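Local coordinates for protein glutathione s-transferase S2 (Nilaparvata lugens, PDB 5H5L) that probably transfers glutathione onto electrophilic substrates as a sigma-class glutathione transferase and acts as a prostaglandin D synthase, at residues 15-27 with 64-77. Sequence-based numbering, arbitrary orientation.
Sequences GEPIRWMLSYLDV and STAIARYLGKKAGL. With GSH (glutathione), chain E.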
loop_
_atom_site.group_PDB
_atom_site.type_symbol
_atom_site.label_atom_id
_atom_site.label_comp_id
_atom_site.label_asym_id
_atom_site.label_seq_id
_atom_site.Cartn_x
_atom_site.Cartn_y
_atom_site.Cartn_z
ATOM N N GLY B 15 -7.492 5.882 -11.385
ATOM C CA GLY B 15 -8.170 4.967 -12.274
ATOM C C GLY B 15 -7.276 4.473 -13.393
ATOM O O GLY B 15 -7.430 3.349 -13.866
ATOM N N GLU B 16 -6.311 5.296 -13.823
ATOM C CA GLU B 16 -5.579 4.999 -15.056
ATOM C C GLU B 16 -4.742 3.739 -14.971
ATOM O O GLU B 16 -4.736 2.966 -15.948
ATOM C CB GLU B 16 -4.690 6.199 -15.420
ATOM C CG GLU B 16 -4.274 6.260 -16.892
ATOM C CD GLU B 16 -5.447 6.517 -17.833
ATOM O OE1 GLU B 16 -6.519 6.920 -17.323
ATOM O OE2 GLU B 16 -5.297 6.314 -19.067
ATOM N N PRO B 17 -4.053 3.446 -13.871
ATOM C CA PRO B 17 -3.359 2.165 -13.804
ATOM C C PRO B 17 -4.277 0.993 -14.051
ATOM O O PRO B 17 -3.876 0.031 -14.717
ATOM C CB PRO B 17 -2.757 2.162 -12.394
ATOM C CG PRO B 17 -3.280 3.300 -11.713
ATOM C CD PRO B 17 -3.796 4.273 -12.681
ATOM N N ILE B 18 -5.523 1.054 -13.576
ATOM C CA ILE B 18 -6.428 -0.063 -13.814
ATOM C C ILE B 18 -6.873 -0.089 -15.274
ATOM O O ILE B 18 -6.917 -1.150 -15.910
ATOM C CB ILE B 18 -7.623 0.024 -12.848
ATOM C CG1 ILE B 18 -7.149 -0.083 -11.390
ATOM C CG2 ILE B 18 -8.610 -1.097 -13.136
ATOM C CD1 ILE B 18 -8.138 0.390 -10.380
ATOM N N ARG B 19 -7.179 1.081 -15.842
ATOM C CA ARG B 19 -7.518 1.127 -17.266
ATOM C C ARG B 19 -6.377 0.595 -18.126
ATOM O O ARG B 19 -6.604 -0.176 -19.073
ATOM C CB ARG B 19 -7.878 2.561 -17.675
ATOM C CG ARG B 19 -9.115 3.153 -16.988
ATOM C CD ARG B 19 -9.201 4.669 -17.189
ATOM N NE ARG B 19 -10.319 5.312 -16.501
ATOM C CZ ARG B 19 -10.237 6.451 -15.828
ATOM N NH1 ARG B 19 -9.080 7.097 -15.717
ATOM N NH2 ARG B 19 -11.315 6.947 -15.237
ATOM N N TRP B 20 -5.134 0.992 -17.820
ATOM C CA TRP B 20 -4.016 0.485 -18.607
ATOM C C TRP B 20 -3.869 -1.013 -18.454
ATOM O O TRP B 20 -3.584 -1.710 -19.427
ATOM C CB TRP B 20 -2.687 1.158 -18.226
ATOM C CG TRP B 20 -2.555 2.594 -18.668
ATOM C CD1 TRP B 20 -3.562 3.429 -19.034
ATOM C CD2 TRP B 20 -1.337 3.362 -18.782
ATOM N NE1 TRP B 20 -3.057 4.669 -19.364
ATOM C CE2 TRP B 20 -1.697 4.649 -19.212
ATOM C CE3 TRP B 20 0.010 3.086 -18.544
ATOM C CZ2 TRP B 20 -0.775 5.648 -19.414
ATOM C CZ3 TRP B 20 0.934 4.088 -18.751
ATOM C CH2 TRP B 20 0.537 5.346 -19.200
ATOM N N MET B 21 -4.015 -1.535 -17.231
ATOM C CA MET B 21 -3.879 -2.981 -17.037
ATOM C C MET B 21 -4.975 -3.743 -17.777
ATOM O O MET B 21 -4.721 -4.795 -18.382
ATOM C CB MET B 21 -3.908 -3.317 -15.544
ATOM C CG MET B 21 -2.620 -2.971 -14.783
ATOM S SD MET B 21 -1.151 -3.679 -15.506
ATOM C CE MET B 21 -1.509 -5.388 -15.449
ATOM N N LEU B 22 -6.187 -3.233 -17.741
ATOM C CA LEU B 22 -7.272 -3.914 -18.450
ATOM C C LEU B 22 -7.051 -3.836 -19.958
ATOM O O LEU B 22 -7.295 -4.813 -20.678
ATOM C CB LEU B 22 -8.608 -3.296 -18.062
ATOM C CG LEU B 22 -9.090 -3.571 -16.627
ATOM C CD1 LEU B 22 -10.231 -2.688 -16.328
ATOM C CD2 LEU B 22 -9.514 -5.013 -16.502
ATOM N N SER B 23 -6.498 -2.714 -20.428
ATOM C CA SER B 23 -6.149 -2.582 -21.846
ATOM C C SER B 23 -5.042 -3.545 -22.208
ATOM O O SER B 23 -5.154 -4.302 -23.180
ATOM C CB SER B 23 -5.737 -1.149 -22.143
ATOM O OG SER B 23 -6.838 -0.298 -21.957
ATOM N N TYR B 24 -3.985 -3.590 -21.396
ATOM C CA TYR B 24 -2.944 -4.573 -21.645
ATOM C C TYR B 24 -3.509 -5.982 -21.665
ATOM O O TYR B 24 -3.037 -6.836 -22.418
ATOM C CB TYR B 24 -1.853 -4.490 -20.597
ATOM C CG TYR B 24 -0.674 -5.365 -20.901
ATOM C CD1 TYR B 24 0.393 -4.893 -21.648
ATOM C CD2 TYR B 24 -0.596 -6.635 -20.417
ATOM C CE1 TYR B 24 1.502 -5.685 -21.893
ATOM C CE2 TYR B 24 0.511 -7.430 -20.655
ATOM C CZ TYR B 24 1.552 -6.951 -21.410
ATOM O OH TYR B 24 2.654 -7.754 -21.640
ATOM N N LEU B 25 -4.470 -6.267 -20.789
ATOM C CA LEU B 25 -5.076 -7.602 -20.742
ATOM C C LEU B 25 -5.930 -7.895 -21.972
ATOM O O LEU B 25 -6.249 -9.062 -22.232
ATOM C CB LEU B 25 -5.967 -7.738 -19.508
ATOM C CG LEU B 25 -5.395 -8.305 -18.222
ATOM C CD1 LEU B 25 -6.498 -8.273 -17.162
ATOM C CD2 LEU B 25 -4.908 -9.745 -18.426
ATOM N N ASP B 26 -6.320 -6.853 -22.691
ATOM C CA ASP B 26 -7.136 -6.953 -23.889
ATOM C C ASP B 26 -8.509 -7.540 -23.573
ATOM O O ASP B 26 -9.008 -8.394 -24.299
ATOM C CB ASP B 26 -6.420 -7.779 -24.960
ATOM C CG ASP B 26 -6.887 -7.436 -26.370
ATOM O OD1 ASP B 26 -7.333 -6.288 -26.578
ATOM O OD2 ASP B 26 -6.823 -8.328 -27.253
ATOM N N VAL B 27 -9.114 -7.090 -22.475
ATOM C CA VAL B 27 -10.476 -7.504 -22.125
ATOM C C VAL B 27 -11.383 -6.293 -22.229
ATOM O O VAL B 27 -10.956 -5.172 -21.936
ATOM C CB VAL B 27 -10.564 -8.130 -20.723
ATOM C CG1 VAL B 27 -9.779 -9.411 -20.692
ATOM C CG2 VAL B 27 -10.069 -7.150 -19.654
ATOM N N SER B 64 -6.399 0.649 -5.701
ATOM C CA SER B 64 -5.757 0.662 -7.013
ATOM C C SER B 64 -4.568 -0.287 -7.058
ATOM O O SER B 64 -4.383 -1.006 -8.045
ATOM C CB SER B 64 -5.306 2.081 -7.373
ATOM O OG SER B 64 -4.311 2.546 -6.475
ATOM N N THR B 65 -3.760 -0.310 -5.995
ATOM C CA THR B 65 -2.588 -1.184 -5.991
ATOM C C THR B 65 -2.990 -2.658 -5.960
ATOM O O THR B 65 -2.446 -3.465 -6.724
ATOM C CB THR B 65 -1.665 -0.864 -4.811
ATOM O OG1 THR B 65 -1.279 0.518 -4.838
ATOM C CG2 THR B 65 -0.388 -1.666 -4.878
ATOM N N ALA B 66 -3.925 -3.030 -5.065
ATOM C CA ALA B 66 -4.357 -4.423 -4.980
ATOM C C ALA B 66 -4.908 -4.899 -6.316
ATOM O O ALA B 66 -4.656 -6.044 -6.749
ATOM C CB ALA B 66 -5.423 -4.591 -3.884
ATOM N N ILE B 67 -5.700 -4.046 -6.953
ATOM C CA ILE B 67 -6.322 -4.415 -8.228
ATOM C C ILE B 67 -5.271 -4.515 -9.323
ATOM O O ILE B 67 -5.271 -5.461 -10.117
ATOM C CB ILE B 67 -7.406 -3.388 -8.587
ATOM C CG1 ILE B 67 -8.548 -3.437 -7.570
ATOM C CG2 ILE B 67 -7.884 -3.599 -10.044
ATOM C CD1 ILE B 67 -9.521 -2.281 -7.639
ATOM N N ALA B 68 -4.341 -3.558 -9.369
ATOM C CA ALA B 68 -3.279 -3.607 -10.376
ATOM C C ALA B 68 -2.471 -4.899 -10.287
ATOM O O ALA B 68 -2.139 -5.510 -11.318
ATOM C CB ALA B 68 -2.381 -2.385 -10.215
ATOM N N ARG B 69 -2.151 -5.338 -9.054
ATOM C CA ARG B 69 -1.392 -6.568 -8.851
ATOM C C ARG B 69 -2.193 -7.772 -9.335
ATOM O O ARG B 69 -1.649 -8.680 -9.969
ATOM C CB ARG B 69 -1.027 -6.721 -7.362
ATOM C CG ARG B 69 -0.121 -7.950 -7.040
ATOM C CD ARG B 69 0.149 -8.135 -5.498
ATOM N NE ARG B 69 0.842 -6.954 -4.965
ATOM C CZ ARG B 69 0.269 -6.011 -4.236
ATOM N NH1 ARG B 69 -1.021 -6.099 -3.895
ATOM N NH2 ARG B 69 0.979 -4.958 -3.853
ATOM N N TYR B 70 -3.483 -7.799 -9.001
ATOM C CA TYR B 70 -4.377 -8.861 -9.441
ATOM C C TYR B 70 -4.408 -8.955 -10.966
ATOM O O TYR B 70 -4.140 -10.019 -11.541
ATOM C CB TYR B 70 -5.780 -8.583 -8.884
ATOM C CG TYR B 70 -6.888 -9.453 -9.447
ATOM C CD1 TYR B 70 -7.000 -10.788 -9.073
ATOM C CD2 TYR B 70 -7.839 -8.942 -10.329
ATOM C CE1 TYR B 70 -8.015 -11.589 -9.551
ATOM C CE2 TYR B 70 -8.861 -9.756 -10.818
ATOM C CZ TYR B 70 -8.939 -11.073 -10.410
ATOM O OH TYR B 70 -9.921 -11.918 -10.827
ATOM N N LEU B 71 -4.685 -7.836 -11.639
ATOM C CA LEU B 71 -4.619 -7.827 -13.106
ATOM C C LEU B 71 -3.219 -8.135 -13.621
ATOM O O LEU B 71 -3.060 -8.827 -14.636
ATOM C CB LEU B 71 -5.097 -6.500 -13.628
ATOM C CG LEU B 71 -6.503 -6.173 -13.155
ATOM C CD1 LEU B 71 -6.859 -4.790 -13.567
ATOM C CD2 LEU B 71 -7.494 -7.158 -13.728
ATOM N N GLY B 72 -2.192 -7.725 -12.893
ATOM C CA GLY B 72 -0.838 -8.077 -13.294
ATOM C C GLY B 72 -0.627 -9.571 -13.305
ATOM O O GLY B 72 0.017 -10.105 -14.216
ATOM N N LYS B 73 -1.135 -10.264 -12.278
ATOM C CA LYS B 73 -1.072 -11.723 -12.274
ATOM C C LYS B 73 -1.807 -12.279 -13.479
ATOM O O LYS B 73 -1.313 -13.177 -14.155
ATOM C CB LYS B 73 -1.710 -12.328 -11.021
ATOM C CG LYS B 73 -0.980 -12.146 -9.710
ATOM C CD LYS B 73 0.195 -13.070 -9.625
ATOM C CE LYS B 73 0.997 -12.787 -8.347
ATOM N NZ LYS B 73 2.277 -13.572 -8.321
ATOM N N LYS B 74 -3.010 -11.768 -13.742
ATOM C CA LYS B 74 -3.769 -12.248 -14.886
ATOM C C LYS B 74 -3.031 -11.984 -16.183
ATOM O O LYS B 74 -3.169 -12.761 -17.133
ATOM C CB LYS B 74 -5.152 -11.597 -14.940
ATOM C CG LYS B 74 -6.061 -11.980 -13.763
ATOM C CD LYS B 74 -7.525 -12.011 -14.065
ATOM C CE LYS B 74 -8.011 -13.456 -14.090
ATOM N NZ LYS B 74 -8.275 -14.006 -12.724
ATOM N N ALA B 75 -2.228 -10.920 -16.232
ATOM C CA ALA B 75 -1.551 -10.489 -17.458
ATOM C C ALA B 75 -0.204 -11.149 -17.658
ATOM O O ALA B 75 0.437 -10.909 -18.681
ATOM C CB ALA B 75 -1.367 -8.977 -17.463
ATOM N N GLY B 76 0.253 -11.952 -16.711
ATOM C CA GLY B 76 1.623 -12.431 -16.750
ATOM C C GLY B 76 2.679 -11.373 -16.514
ATOM O O GLY B 76 3.806 -11.508 -17.013
ATOM N N LEU B 77 2.341 -10.313 -15.789
ATOM C CA LEU B 77 3.269 -9.234 -15.465
ATOM C C LEU B 77 3.561 -9.149 -13.973
ATOM O O LEU B 77 3.679 -8.052 -13.415
ATOM C CB LEU B 77 2.707 -7.912 -15.956
ATOM C CG LEU B 77 2.492 -7.772 -17.461
ATOM C CD1 LEU B 77 2.037 -6.366 -17.697
ATOM C CD2 LEU B 77 3.755 -8.074 -18.278
HETATM N N1 GSH E . -5.604 3.769 -1.378
HETATM C CA1 GSH E . -6.677 4.102 -2.307
HETATM C C1 GSH E . -6.327 3.537 -3.694
HETATM O O11 GSH E . -5.104 3.410 -4.027
HETATM O O12 GSH E . -7.236 3.204 -4.513
HETATM C CB1 GSH E . -6.777 5.646 -2.446
HETATM C CG1 GSH E . -8.054 5.953 -3.213
HETATM C CD1 GSH E . -8.280 7.500 -3.237
HETATM O OE1 GSH E . -7.576 8.239 -2.637
HETATM N N2 GSH E . -9.399 8.019 -4.028
HETATM C CA2 GSH E . -9.610 9.461 -4.079
HETATM C C2 GSH E . -11.054 9.759 -3.720
HETATM O O2 GSH E . -11.880 8.917 -3.835
HETATM C CB2 GSH E . -9.375 9.899 -5.507
HETATM S SG2 GSH E . -7.715 9.491 -6.037
HETATM N N3 GSH E . -11.399 11.103 -3.286
HETATM C CA3 GSH E . -12.789 11.427 -2.978
HETATM C C3 GSH E . -13.003 11.451 -1.478
HETATM O O31 GSH E . -12.077 11.155 -0.688
HETATM O O32 GSH E . -14.126 11.780 -1.061
#
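Met21 and Leu71 plug into each other's helices, a reciprocal knobs-into-holes pair between helices that run almost parallel, 10° apart with axes 9.3 Å apart at their closest. These are helices 15-25 and 64-75 of the thioredoxin-like N-terminal domain of a sigma-class glutathione transferase, and no hydrogen bond joins them. The Met21 chain, bent at chi2 and chi3, curls its methyl CE onto the bare backbone of Gly72, 3.5 Å from CA, between Ala68, Leu71 and Ala75. In return Leu71 sits among Ile18, Met21, Leu22 and Leu25, its CD2 3.7 Å from Leu25 CD1. One turn earlier Ile18 lays CG1 against Ile67 CG2 at 3.8 Å. Both helices finish in Schellman motifs, at Asp26 and Gly76. Beyond the second, Leu77 puts CD1 over a face of the Tyr24 ring in a CH-pi contact, 3.8 Å from the centroid, while Ala75 CB meets the ring's edge. With chi1 at -173°, the ring swings away from its own backbone N to reach both; a serine here would probably leave Leu77 CD1 without its aromatic face and open a gap beside Ala75. At the other end, helix 64-75 presents its first turn to glutathione: Ser64 N gives a bond of 2.9 Å to O12 of the alpha-carboxylate of the gamma-glutamyl residue, and Ser64 OG donates to O11 at 2.7 Å.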